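Methyltransferase (Streptomyces avermitilis, PDB 3GO4) binds S-adenosyl-L-homocysteine and is probably an S-adenosylmethionine-dependent methyltransferase, although its substrate is not known. Local coordinates at residues Arg107-Asp112 against Asp154-Thr159. Sequence-based numbering, arbitrary orientation.
Sequences RVVYVD and DTLDLT. With SAH (S-adenosyl-L-homocysteine), chain B.
OD2 of Asp-157 is gripped by NE of Arg-160, in a salt bridge, and by a water that donates to it at 2.5 Å and accepts from NH1 of Arg-107, lying in the guanidinium plane at its edge. NH1 and OD2 themselves stay 5.0 Å apart, so the opposite charges are bridged rather than paired; OE1 of Gln-81 accepts from both NH1 of Arg-107 and the backbone N of Asp-157. The other oxygen of Asp-157, OD1, closes an Asx turn with N of Thr-159 and also takes OG1 of Thr-159 at 2.6 Å. Extended from CG to NE, the arginine runs past the carbonyl of Thr-155, its CD 3.1 Å from that O. Further along strand 107-112, CG2 of Val-109 packs on CG of Leu-156 at 3.7 Å and on CB of Thr-155. With an alanine at Arg-107, the water is likely to lose the N-H it accepts, and Gln-81 OE1 to keep only the Asp-157 N. At the strand's far end Asp-112 grips both ribose hydroxyls of S-adenosyl-L-homocysteine, as acidic residues do in Rossmann-like methyltransferases. Beside the apolar packing, water and Gln-81 thus link Arg-107 to Asp-157 without direct charge pairing, probably a softer tie than a salt bridge.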
loop_
_atom_site.group_PDB
_atom_site.type_symbol
_atom_site.label_atom_id
_atom_site.label_comp_id
_atom_site.label_asym_id
_atom_site.label_seq_id
_atom_site.Cartn_x
_atom_site.Cartn_y
_atom_site.Cartn_z
ATOM N N ARG A 107 -10.857 -8.783 -10.732
ATOM C CA ARG A 107 -11.232 -7.385 -10.870
ATOM C C ARG A 107 -10.493 -6.570 -9.817
ATOM O O ARG A 107 -10.318 -7.042 -8.693
ATOM C CB ARG A 107 -12.726 -7.221 -10.647
ATOM C CG ARG A 107 -13.623 -8.034 -11.589
ATOM C CD ARG A 107 -15.032 -8.131 -10.977
ATOM N NE ARG A 107 -16.022 -8.755 -11.862
ATOM C CZ ARG A 107 -17.254 -9.124 -11.486
ATOM N NH1 ARG A 107 -17.668 -8.958 -10.219
ATOM N NH2 ARG A 107 -18.079 -9.683 -12.377
ATOM N N VAL A 108 -10.085 -5.348 -10.177
ATOM C CA VAL A 108 -9.338 -4.462 -9.275
ATOM C C VAL A 108 -9.732 -3.008 -9.456
ATOM O O VAL A 108 -9.866 -2.544 -10.585
ATOM C CB VAL A 108 -7.814 -4.554 -9.600
ATOM C CG1 VAL A 108 -7.013 -3.624 -8.739
ATOM C CG2 VAL A 108 -7.283 -6.016 -9.448
ATOM N N VAL A 109 -9.931 -2.302 -8.352
ATOM C CA VAL A 109 -10.156 -0.852 -8.391
ATOM C C VAL A 109 -8.950 -0.259 -7.700
ATOM O O VAL A 109 -8.619 -0.641 -6.569
ATOM C CB VAL A 109 -11.440 -0.372 -7.697
ATOM C CG1 VAL A 109 -11.429 1.156 -7.564
ATOM C CG2 VAL A 109 -12.636 -0.816 -8.441
ATOM N N TYR A 110 -8.276 0.650 -8.399
ATOM C CA TYR A 110 -7.100 1.312 -7.927
ATOM C C TYR A 110 -7.513 2.715 -7.541
ATOM O O TYR A 110 -8.381 3.304 -8.180
ATOM C CB TYR A 110 -6.086 1.469 -9.002
ATOM C CG TYR A 110 -5.373 0.220 -9.413
ATOM C CD1 TYR A 110 -4.415 -0.320 -8.601
ATOM C CD2 TYR A 110 -5.569 -0.326 -10.653
ATOM C CE1 TYR A 110 -3.684 -1.435 -9.005
ATOM C CE2 TYR A 110 -4.834 -1.442 -11.068
ATOM C CZ TYR A 110 -3.904 -1.962 -10.248
ATOM O OH TYR A 110 -3.132 -3.051 -10.673
ATOM N N VAL A 111 -6.902 3.222 -6.495
ATOM C CA VAL A 111 -7.276 4.550 -5.985
ATOM C C VAL A 111 -6.073 5.357 -5.472
ATOM O O VAL A 111 -5.242 4.829 -4.720
ATOM C CB VAL A 111 -8.248 4.352 -4.795
ATOM C CG1 VAL A 111 -8.787 5.688 -4.315
ATOM C CG2 VAL A 111 -9.420 3.325 -5.142
ATOM N N ASP A 112 -5.958 6.643 -5.846
ATOM C CA ASP A 112 -4.859 7.446 -5.341
ATOM C C ASP A 112 -5.304 8.883 -5.405
ATOM O O ASP A 112 -6.243 9.197 -6.146
ATOM C CB ASP A 112 -3.559 7.210 -6.143
ATOM C CG ASP A 112 -2.287 7.408 -5.301
ATOM O OD1 ASP A 112 -1.924 8.535 -5.016
ATOM O OD2 ASP A 112 -1.603 6.415 -4.934
ATOM N N ASP A 154 -19.185 -0.244 -11.031
ATOM C CA ASP A 154 -19.247 -0.947 -12.310
ATOM C C ASP A 154 -18.167 -1.997 -12.367
ATOM O O ASP A 154 -18.149 -2.807 -13.284
ATOM C CB ASP A 154 -19.092 0.005 -13.498
ATOM C CG ASP A 154 -20.281 0.910 -13.683
ATOM O OD1 ASP A 154 -21.357 0.628 -13.126
ATOM O OD2 ASP A 154 -20.151 1.915 -14.400
ATOM N N THR A 155 -17.260 -1.995 -11.393
ATOM C CA THR A 155 -16.155 -2.935 -11.436
ATOM C C THR A 155 -16.282 -4.028 -10.399
ATOM O O THR A 155 -16.075 -5.189 -10.715
ATOM C CB THR A 155 -14.811 -2.203 -11.292
ATOM O OG1 THR A 155 -14.771 -1.099 -12.208
ATOM C CG2 THR A 155 -13.650 -3.131 -11.570
ATOM N N LEU A 156 -16.595 -3.655 -9.164
ATOM C CA LEU A 156 -16.689 -4.629 -8.077
ATOM C C LEU A 156 -18.128 -4.911 -7.655
ATOM O O LEU A 156 -18.973 -4.035 -7.711
ATOM C CB LEU A 156 -15.929 -4.147 -6.843
ATOM C CG LEU A 156 -14.479 -3.721 -7.033
ATOM C CD1 LEU A 156 -13.894 -3.322 -5.681
ATOM C CD2 LEU A 156 -13.723 -4.889 -7.664
ATOM N N ASP A 157 -18.353 -6.149 -7.217
ATOM C CA ASP A 157 -19.631 -6.617 -6.668
ATOM C C ASP A 157 -19.414 -6.712 -5.149
ATOM O O ASP A 157 -18.778 -7.647 -4.661
ATOM C CB ASP A 157 -19.971 -7.968 -7.327
ATOM C CG ASP A 157 -21.208 -8.646 -6.747
ATOM O OD1 ASP A 157 -21.830 -8.120 -5.807
ATOM O OD2 ASP A 157 -21.547 -9.769 -7.236
ATOM N N LEU A 158 -19.912 -5.742 -4.387
ATOM C CA LEU A 158 -19.675 -5.730 -2.925
ATOM C C LEU A 158 -20.465 -6.778 -2.118
ATOM O O LEU A 158 -20.370 -6.841 -0.882
ATOM C CB LEU A 158 -19.856 -4.315 -2.348
ATOM C CG LEU A 158 -18.987 -3.268 -3.078
ATOM C CD1 LEU A 158 -19.108 -1.880 -2.413
ATOM C CD2 LEU A 158 -17.525 -3.685 -3.161
ATOM N N THR A 159 -21.222 -7.622 -2.816
ATOM C CA THR A 159 -21.923 -8.724 -2.176
ATOM C C THR A 159 -21.014 -9.971 -2.275
ATOM O O THR A 159 -21.341 -11.034 -1.763
ATOM C CB THR A 159 -23.347 -8.968 -2.825
ATOM O OG1 THR A 159 -23.239 -9.560 -4.125
ATOM C CG2 THR A 159 -24.120 -7.684 -2.931
HETATM N N SAH B . 0.430 1.008 -2.227
HETATM C CA SAH B . 1.666 1.235 -3.087
HETATM C CB SAH B . 2.124 2.702 -3.121
HETATM C CG SAH B . 2.590 3.237 -1.760
HETATM S SD SAH B . 3.048 4.956 -1.791
HETATM C C SAH B . 2.789 0.344 -2.602
HETATM O O SAH B . 3.650 -0.118 -3.351
HETATM O OXT SAH B . 2.846 0.012 -1.424
HETATM C "C5'" SAH B . 1.790 5.845 -0.933
HETATM C "C4'" SAH B . 0.692 6.282 -1.884
HETATM O "O4'" SAH B . -0.455 6.675 -1.125
HETATM C "C3'" SAH B . 1.094 7.473 -2.739
HETATM O "O3'" SAH B . 0.839 7.156 -4.092
HETATM C "C2'" SAH B . 0.217 8.601 -2.246
HETATM O "O2'" SAH B . -0.105 9.575 -3.217
HETATM C "C1'" SAH B . -1.004 7.829 -1.761
HETATM N N9 SAH B . -1.819 8.550 -0.788
HETATM C C8 SAH B . -1.369 9.239 0.277
HETATM N N7 SAH B . -2.390 9.778 0.974
HETATM C C5 SAH B . -3.518 9.435 0.339
HETATM C C6 SAH B . -4.950 9.669 0.559
HETATM N N6 SAH B . -5.317 10.401 1.633
HETATM N N1 SAH B . -5.827 9.146 -0.326
HETATM C C2 SAH B . -5.418 8.382 -1.375
HETATM N N3 SAH B . -4.116 8.131 -1.643
HETATM C C4 SAH B . -3.150 8.604 -0.822
HETATM O O HOH W 1 -20.475 -10.190 -9.489
#